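Local coordinates for amorpha-4,11-diene synthase (Artemisia annua, PDB 4GAX), which probably cyclises farnesyl diphosphate with loss of diphosphate, as a plant sesquiterpene synthase whose product specificity depends on plasticity residues, at residues A[123-128]-A[167-172]; A[117-122]-A[160-165]; A[131-136]-A[511-516]. All blocks are in the same frame, centred on the assembly; numbering follows the deposited sequence.

Overall arrangement
Contacts 1 and 2 both use helix 120-129 and lie wholly within the N-terminal helical domain, whereas contact 3 joins the loop that follows this helix to the end of helix 489-513, far along the chain. Contact 1 is fully buried and combines methionine packing with a guanidinium held by two backbone carbonyls and a carboxylate. Contact 2, buried but farther from the chain's centre, joins two helices through a salt bridge and two waters. Contact 3 is only partly buried, with an aromatic ring on aliphatic groups and an exposed lysine beside it. Arg128 of contact 1 reaches Val134 of contact 3, while contacts 2 and 3 do not touch.

Contact 1. Residues A[123-128]-A[167-172]; sequences WFRLMR and TSMRVP
Met169 carries most of the contact from its side, reaching out of the type I beta turn Thr167-Arg170 to helix 120-129. Its CG lies 3.7 Å from CG of Arg125. Bends at chi2 (-67°) and chi3 (-67°) fold the chain and bring CE to 3.8 Å from CB of Arg128. The two side chains then pass in opposite directions: Arg128, extended from CG to NE, runs back alongside Met169 until its NH1 donates to the Met169 O at 3.0 Å. That oxygen lies in the guanidinium plane, although the donor sits above the carbonyl plane and the bond is moderately bent (148°). Phe124 closes over the group, its CZ lying 3.2 Å above the guanidinium plane near the centre, and its CE2 also comes within 4.2 Å of the Met169 CB.

In the next shell, Arg128 NH2 forms a hydrogen bond to the Val134 carbonyl and a salt bridge with Glu174, which also accepts from Val171 N, so the guanidinium is gripped from several directions. The turn is braced by Arg170, whose NH1 and backbone N both donate to Thr167 O, while its NE is paired with Glu178 on helix 175-194. Arg125, bent at chi3, takes its charge away to Asp85. With one carboxylate and two carbonyl oxygens supplied to a buried cation, Arg128 would probably stay protonated while tying the inter-helix loop to helix 120-129.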
# COMPACT_ATOMS: atom_id res chain seq x y z
N TRP A 123 -7.87 -20.86 3.52
CA TRP A 123 -7.94 -20.65 4.96
C TRP A 123 -6.63 -20.04 5.45
O TRP A 123 -6.64 -19.07 6.20
CB TRP A 123 -8.21 -21.97 5.68
CG TRP A 123 -7.91 -21.94 7.16
CD1 TRP A 123 -8.73 -21.47 8.15
CD2 TRP A 123 -6.71 -22.39 7.81
NE1 TRP A 123 -8.11 -21.61 9.38
CE2 TRP A 123 -6.87 -22.17 9.19
CE3 TRP A 123 -5.51 -22.96 7.35
CZ2 TRP A 123 -5.89 -22.51 10.13
CZ3 TRP A 123 -4.53 -23.29 8.27
CH2 TRP A 123 -4.72 -23.07 9.65
N PHE A 124 -5.51 -20.61 4.99
CA PHE A 124 -4.20 -20.19 5.45
C PHE A 124 -3.98 -18.71 5.14
O PHE A 124 -3.55 -17.94 6.01
CB PHE A 124 -3.13 -21.06 4.77
CG PHE A 124 -1.72 -20.62 5.02
CD1 PHE A 124 -1.05 -21.03 6.16
CD2 PHE A 124 -1.05 -19.83 4.10
CE1 PHE A 124 0.28 -20.64 6.40
CE2 PHE A 124 0.27 -19.45 4.31
CZ PHE A 124 0.94 -19.85 5.47
N ARG A 125 -4.26 -18.32 3.91
CA ARG A 125 -4.02 -16.95 3.48
C ARG A 125 -4.95 -15.94 4.17
O ARG A 125 -4.50 -14.88 4.61
CB ARG A 125 -4.15 -16.84 1.96
CG ARG A 125 -3.95 -15.43 1.45
CD ARG A 125 -3.93 -15.37 -0.07
NE ARG A 125 -5.23 -15.71 -0.67
CZ ARG A 125 -6.31 -14.92 -0.63
NH1 ARG A 125 -6.24 -13.73 -0.03
NH2 ARG A 125 -7.44 -15.31 -1.20
N LEU A 126 -6.23 -16.27 4.28
CA LEU A 126 -7.18 -15.38 4.96
C LEU A 126 -6.87 -15.23 6.44
O LEU A 126 -7.03 -14.14 7.02
CB LEU A 126 -8.63 -15.85 4.79
CG LEU A 126 -9.26 -15.92 3.40
CD1 LEU A 126 -10.77 -16.25 3.54
CD2 LEU A 126 -9.06 -14.62 2.63
N MET A 127 -6.44 -16.32 7.07
CA MET A 127 -6.02 -16.22 8.47
C MET A 127 -4.83 -15.27 8.62
O MET A 127 -4.86 -14.35 9.44
CB MET A 127 -5.69 -17.61 9.05
CG MET A 127 -6.93 -18.50 9.27
SD MET A 127 -8.10 -17.85 10.50
CE MET A 127 -9.32 -17.10 9.44
N ARG A 128 -3.78 -15.48 7.83
CA ARG A 128 -2.58 -14.65 7.94
C ARG A 128 -2.85 -13.20 7.56
O ARG A 128 -2.31 -12.29 8.18
CB ARG A 128 -1.42 -15.22 7.09
CG ARG A 128 -0.77 -16.45 7.76
CD ARG A 128 0.67 -16.69 7.27
NE ARG A 128 1.30 -17.76 8.06
CZ ARG A 128 2.52 -18.23 7.84
NH1 ARG A 128 3.25 -17.70 6.87
NH2 ARG A 128 3.00 -19.24 8.57
N THR A 167 1.28 -18.81 -0.95
CA THR A 167 2.75 -18.74 -0.85
C THR A 167 3.21 -17.31 -0.62
O THR A 167 4.25 -17.08 -0.02
CB THR A 167 3.48 -19.30 -2.10
OG1 THR A 167 3.24 -18.44 -3.23
CG2 THR A 167 2.99 -20.72 -2.42
N SER A 168 2.44 -16.34 -1.10
CA SER A 168 2.80 -14.92 -0.91
C SER A 168 2.83 -14.47 0.54
O SER A 168 3.42 -13.43 0.85
CB SER A 168 1.85 -14.00 -1.67
OG SER A 168 1.92 -14.30 -3.03
N MET A 169 2.19 -15.23 1.43
CA MET A 169 2.12 -14.88 2.85
C MET A 169 3.23 -15.53 3.64
O MET A 169 3.22 -15.48 4.87
CB MET A 169 0.79 -15.33 3.49
CG MET A 169 -0.43 -15.06 2.65
SD MET A 169 -0.76 -13.31 2.45
CE MET A 169 -1.18 -12.83 4.12
N ARG A 170 4.17 -16.17 2.96
CA ARG A 170 5.18 -16.95 3.68
C ARG A 170 6.19 -16.05 4.37
O ARG A 170 6.45 -14.92 3.92
CB ARG A 170 5.90 -17.92 2.74
CG ARG A 170 6.89 -17.27 1.80
CD ARG A 170 7.25 -18.25 0.66
NE ARG A 170 8.18 -17.69 -0.30
CZ ARG A 170 7.85 -16.82 -1.26
NH1 ARG A 170 6.61 -16.38 -1.37
NH2 ARG A 170 8.79 -16.37 -2.10
N VAL A 171 6.77 -16.57 5.46
CA VAL A 171 7.86 -15.89 6.16
C VAL A 171 9.17 -16.67 5.87
O VAL A 171 9.13 -17.70 5.18
CB VAL A 171 7.54 -15.77 7.67
CG1 VAL A 171 6.13 -15.18 7.86
CG2 VAL A 171 7.64 -17.14 8.37
N PRO A 172 10.32 -16.16 6.34
CA PRO A 172 11.55 -16.89 6.01
C PRO A 172 11.59 -18.29 6.62
O PRO A 172 11.16 -18.47 7.76
CB PRO A 172 12.66 -16.03 6.62
CG PRO A 172 12.08 -14.64 6.60
CD PRO A 172 10.62 -14.84 6.93

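Contact 2. Residues A[117-122]-A[160-165]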
# COMPACT_ATOMS: atom_id res chain seq x y z
N GLY A 117 -9.87 -28.92 5.77
CA GLY A 117 -11.02 -29.08 4.91
C GLY A 117 -10.68 -28.79 3.46
O GLY A 117 -9.51 -28.70 3.09
N ALA A 118 -11.73 -28.65 2.64
CA ALA A 118 -11.60 -27.94 1.39
C ALA A 118 -11.08 -26.56 1.76
O ALA A 118 -11.21 -26.12 2.93
CB ALA A 118 -12.95 -27.82 0.69
N ARG A 119 -10.50 -25.88 0.77
CA ARG A 119 -10.07 -24.49 0.91
C ARG A 119 -9.01 -24.34 2.00
O ARG A 119 -8.97 -23.32 2.70
CB ARG A 119 -11.27 -23.57 1.20
CG ARG A 119 -12.55 -23.98 0.47
CD ARG A 119 -13.16 -22.87 -0.31
NE ARG A 119 -12.50 -22.68 -1.59
CZ ARG A 119 -13.12 -22.68 -2.77
NH1 ARG A 119 -14.44 -22.85 -2.84
NH2 ARG A 119 -12.42 -22.50 -3.87
N SER A 120 -8.14 -25.33 2.14
CA SER A 120 -7.07 -25.21 3.12
C SER A 120 -6.09 -24.09 2.75
O SER A 120 -5.68 -23.31 3.62
CB SER A 120 -6.37 -26.57 3.39
OG SER A 120 -5.95 -27.19 2.19
N SER A 121 -5.75 -23.97 1.46
CA SER A 121 -4.87 -22.88 1.03
C SER A 121 -5.52 -21.50 1.26
O SER A 121 -4.85 -20.51 1.62
CB SER A 121 -4.52 -23.04 -0.45
OG SER A 121 -3.75 -24.22 -0.65
N LEU A 122 -6.82 -21.43 1.02
CA LEU A 122 -7.55 -20.17 1.22
C LEU A 122 -7.62 -19.85 2.71
O LEU A 122 -7.44 -18.70 3.12
CB LEU A 122 -8.96 -20.27 0.62
CG LEU A 122 -9.85 -19.05 0.87
CD1 LEU A 122 -9.20 -17.80 0.26
CD2 LEU A 122 -11.24 -19.26 0.31
N LEU A 160 -4.91 -24.89 -7.43
CA LEU A 160 -3.51 -24.57 -7.70
C LEU A 160 -3.30 -23.09 -7.48
O LEU A 160 -2.30 -22.67 -6.88
CB LEU A 160 -3.15 -24.89 -9.15
CG LEU A 160 -2.47 -26.22 -9.44
CD1 LEU A 160 -2.13 -26.32 -10.92
CD2 LEU A 160 -1.24 -26.35 -8.57
N LEU A 161 -4.23 -22.30 -7.99
CA LEU A 161 -4.20 -20.86 -7.80
C LEU A 161 -4.31 -20.45 -6.34
O LEU A 161 -3.62 -19.53 -5.91
CB LEU A 161 -5.33 -20.19 -8.60
CG LEU A 161 -4.95 -19.56 -9.94
CD1 LEU A 161 -6.22 -18.99 -10.57
CD2 LEU A 161 -3.90 -18.47 -9.73
N GLU A 162 -5.18 -21.11 -5.58
CA GLU A 162 -5.30 -20.79 -4.16
C GLU A 162 -4.00 -21.06 -3.43
O GLU A 162 -3.62 -20.33 -2.50
CB GLU A 162 -6.45 -21.57 -3.49
CG GLU A 162 -7.85 -21.13 -3.88
CD GLU A 162 -8.95 -21.92 -3.15
OE1 GLU A 162 -8.64 -22.97 -2.54
OE2 GLU A 162 -10.12 -21.48 -3.19
N LEU A 163 -3.31 -22.13 -3.83
CA LEU A 163 -2.05 -22.49 -3.19
C LEU A 163 -0.97 -21.47 -3.54
O LEU A 163 -0.20 -21.03 -2.67
CB LEU A 163 -1.62 -23.90 -3.63
CG LEU A 163 -0.22 -24.34 -3.19
CD1 LEU A 163 -0.07 -24.37 -1.66
CD2 LEU A 163 0.07 -25.72 -3.79
N TYR A 164 -0.92 -21.08 -4.81
CA TYR A 164 0.01 -20.07 -5.25
C TYR A 164 -0.18 -18.78 -4.43
O TYR A 164 0.78 -18.21 -3.90
CB TYR A 164 -0.16 -19.80 -6.75
CG TYR A 164 0.56 -18.56 -7.23
CD1 TYR A 164 1.91 -18.59 -7.57
CD2 TYR A 164 -0.13 -17.35 -7.35
CE1 TYR A 164 2.57 -17.41 -8.01
CE2 TYR A 164 0.52 -16.18 -7.79
CZ TYR A 164 1.86 -16.22 -8.12
OH TYR A 164 2.48 -15.05 -8.55
N GLU A 165 -1.42 -18.34 -4.30
CA GLU A 165 -1.68 -17.11 -3.56
C GLU A 165 -1.25 -17.23 -2.10
O GLU A 165 -0.72 -16.27 -1.53
CB GLU A 165 -3.16 -16.68 -3.66
CG GLU A 165 -3.66 -16.43 -5.08
CD GLU A 165 -3.04 -15.18 -5.73
OE1 GLU A 165 -2.11 -14.58 -5.13
OE2 GLU A 165 -3.48 -14.80 -6.84
O HOH W 1 -5.24 -18.71 -1.14
O HOH W 2 -6.91 -25.42 -0.87
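A salt bridge links Arg119 to Glu162, with both donors converging on a single carboxylate oxygen. NH2 of Arg119 lies 2.6 Å from OE2 of Glu162, and NE makes a weak bond to the same OE2 at 3.1 Å. The groups are not coplanar: guanidinium and carboxylate are turned 56° apart, and NH2 meets OE2 from above the carboxylate plane. Bends at chi2 and chi3 bring the arginine head to the extended Glu162, and its NH2 also pairs with Glu158, one helical turn earlier.

Packing brings helix 120-129 against helix 157-167 within the N-terminal helical domain of the terpene synthase, the backbones nearing 5.1 Å between CA of Ser121 and CA of Leu163. So close an approach suits a small residue: Ser121 sets its CB 3.9 Å from CB of Glu162, and its OG against Leu163. Leu122 CB lies beside the Glu162 carboxylate.

Water completes the interface. One molecule donates to Glu162 O at 2.7 Å and weakly to Ser121 O; a second accepts from Ser121 N at 3.0 Å and donates weakly to OE1 of Glu162. An alanine in place of Glu162 would remove the carboxylate, and would probably leave Arg119 leaning on Glu158 and disturb the second water.

Contact 3. Residues A[131-136]-A[511-516]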
# COMPACT_ATOMS: atom_id res chain seq x y z
N GLY A 131 -4.01 -11.41 10.36
CA GLY A 131 -3.03 -11.23 11.41
C GLY A 131 -2.82 -12.47 12.27
O GLY A 131 -2.06 -12.43 13.23
N TYR A 132 -3.51 -13.58 11.95
CA TYR A 132 -3.31 -14.81 12.74
C TYR A 132 -2.14 -15.60 12.16
O TYR A 132 -2.21 -16.07 11.02
CB TYR A 132 -4.56 -15.70 12.72
CG TYR A 132 -5.80 -15.07 13.30
CD1 TYR A 132 -6.92 -14.85 12.51
CD2 TYR A 132 -5.85 -14.70 14.64
CE1 TYR A 132 -8.08 -14.26 13.04
CE2 TYR A 132 -6.99 -14.11 15.17
CZ TYR A 132 -8.10 -13.90 14.37
OH TYR A 132 -9.24 -13.32 14.91
N PHE A 133 -1.08 -15.76 12.94
CA PHE A 133 0.15 -16.42 12.48
C PHE A 133 -0.04 -17.95 12.50
O PHE A 133 0.66 -18.69 13.20
CB PHE A 133 1.33 -16.00 13.37
CG PHE A 133 2.69 -16.19 12.73
CD1 PHE A 133 3.80 -15.50 13.23
CD2 PHE A 133 2.88 -17.05 11.65
CE1 PHE A 133 5.06 -15.67 12.67
CE2 PHE A 133 4.14 -17.22 11.09
CZ PHE A 133 5.23 -16.53 11.60
N VAL A 134 -1.00 -18.39 11.70
CA VAL A 134 -1.27 -19.80 11.47
C VAL A 134 -0.04 -20.46 10.86
O VAL A 134 0.70 -19.82 10.12
CB VAL A 134 -2.48 -19.88 10.51
CG1 VAL A 134 -2.27 -20.93 9.44
CG2 VAL A 134 -3.78 -20.04 11.30
N THR A 135 0.22 -21.74 11.16
CA THR A 135 1.44 -22.37 10.65
C THR A 135 1.26 -23.08 9.29
O THR A 135 0.15 -23.21 8.77
CB THR A 135 1.99 -23.36 11.67
OG1 THR A 135 3.41 -23.51 11.48
CG2 THR A 135 1.35 -24.67 11.46
N CYS A 136 2.37 -23.55 8.72
CA CYS A 136 2.31 -24.27 7.45
C CYS A 136 1.90 -25.74 7.53
O CYS A 136 1.80 -26.40 6.49
CB CYS A 136 3.68 -24.21 6.77
SG CYS A 136 3.95 -22.64 6.02
N TYR A 511 4.72 -8.26 10.00
CA TYR A 511 3.27 -8.01 9.95
C TYR A 511 2.49 -8.98 10.83
O TYR A 511 1.52 -8.59 11.50
CB TYR A 511 2.79 -8.12 8.50
CG TYR A 511 1.30 -8.02 8.31
CD1 TYR A 511 0.65 -6.78 8.25
CD2 TYR A 511 0.53 -9.17 8.14
CE1 TYR A 511 -0.74 -6.70 8.05
CE2 TYR A 511 -0.85 -9.10 7.95
CZ TYR A 511 -1.48 -7.87 7.89
OH TYR A 511 -2.85 -7.82 7.67
N LEU A 512 2.91 -10.24 10.84
CA LEU A 512 2.21 -11.28 11.58
C LEU A 512 2.52 -11.24 13.06
O LEU A 512 1.78 -11.78 13.89
CB LEU A 512 2.57 -12.66 11.02
CG LEU A 512 2.08 -12.88 9.57
CD1 LEU A 512 2.79 -14.07 8.92
CD2 LEU A 512 0.57 -13.10 9.55
N ILE A 513 3.63 -10.59 13.40
CA ILE A 513 4.14 -10.56 14.77
C ILE A 513 3.83 -9.24 15.49
O ILE A 513 3.94 -9.13 16.71
CB ILE A 513 5.68 -10.81 14.72
CG1 ILE A 513 6.05 -11.97 15.62
CG2 ILE A 513 6.49 -9.55 14.97
CD1 ILE A 513 5.45 -13.24 15.14
N THR A 514 3.42 -8.23 14.73
CA THR A 514 3.19 -6.92 15.35
C THR A 514 1.76 -6.74 15.87
O THR A 514 0.80 -6.69 15.08
CB THR A 514 3.58 -5.78 14.39
OG1 THR A 514 4.92 -5.99 13.93
CG2 THR A 514 3.52 -4.44 15.13
N LYS A 515 1.62 -6.62 17.19
CA LYS A 515 0.31 -6.52 17.83
C LYS A 515 0.09 -5.22 18.60
O LYS A 515 -1.03 -4.95 19.05
CB LYS A 515 0.10 -7.70 18.81
CG LYS A 515 0.33 -9.07 18.23
CD LYS A 515 -0.60 -9.35 17.05
CE LYS A 515 -0.20 -10.66 16.38
NZ LYS A 515 -0.98 -10.91 15.15
N THR A 516 1.13 -4.42 18.78
CA THR A 516 1.03 -3.23 19.65
C THR A 516 0.45 -2.01 18.97
O THR A 516 0.16 -1.00 19.62
CB THR A 516 2.38 -2.84 20.25
OG1 THR A 516 3.33 -2.67 19.19
CG2 THR A 516 2.86 -3.91 21.20
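Gly131 ends helix 120-129 in a Schellman motif with a positive phi of 100°, and Phe133 then centres an inverse gamma turn in which Val134 N donates to Tyr132 O at 2.7 Å. The glycine lies at the close point of the two backbones, its CA 5.2 Å from CA of Leu512, and at these backbone angles a beta carbon would collide with the preceding carbonyl oxygen.

Phe133 carries the apolar half of the contact. With CG anti to the backbone N (chi1 -159°), its ring lies across the end of helix 489-513. Leu512 crosses it at about a right angle and presents CB over one face, 4.1 Å from the Phe133 ring centroid and shifted toward the rim, a CH-pi contact. The Leu512 CD1 methyl continues along the ring to within 4.0 Å of CD2 of Phe133. Ile513 runs beside the phenylalanine in the same direction and places its CD1 at the ring edge, in plane, 3.4 Å from CD1 of Phe133. Val171, from the loop of residues 167-172, touches both Phe133 and Leu512 and extends this apolar patch.

The polar half belongs to Lys515, just past the helix end. Bent at chi2, its chain folds back so that NZ donates to Leu512 O at 3.2 Å, and the same NZ stands 2.7 Å from Gly131 O. Nearby, Tyr511 OH bonds to Lys129 O and to Arg519. Two helices thus bring their C-terminal ends together, and the ammonium group, close to a carbonyl oxygen at each helix end, would probably offset the partial negative charge that gathers there.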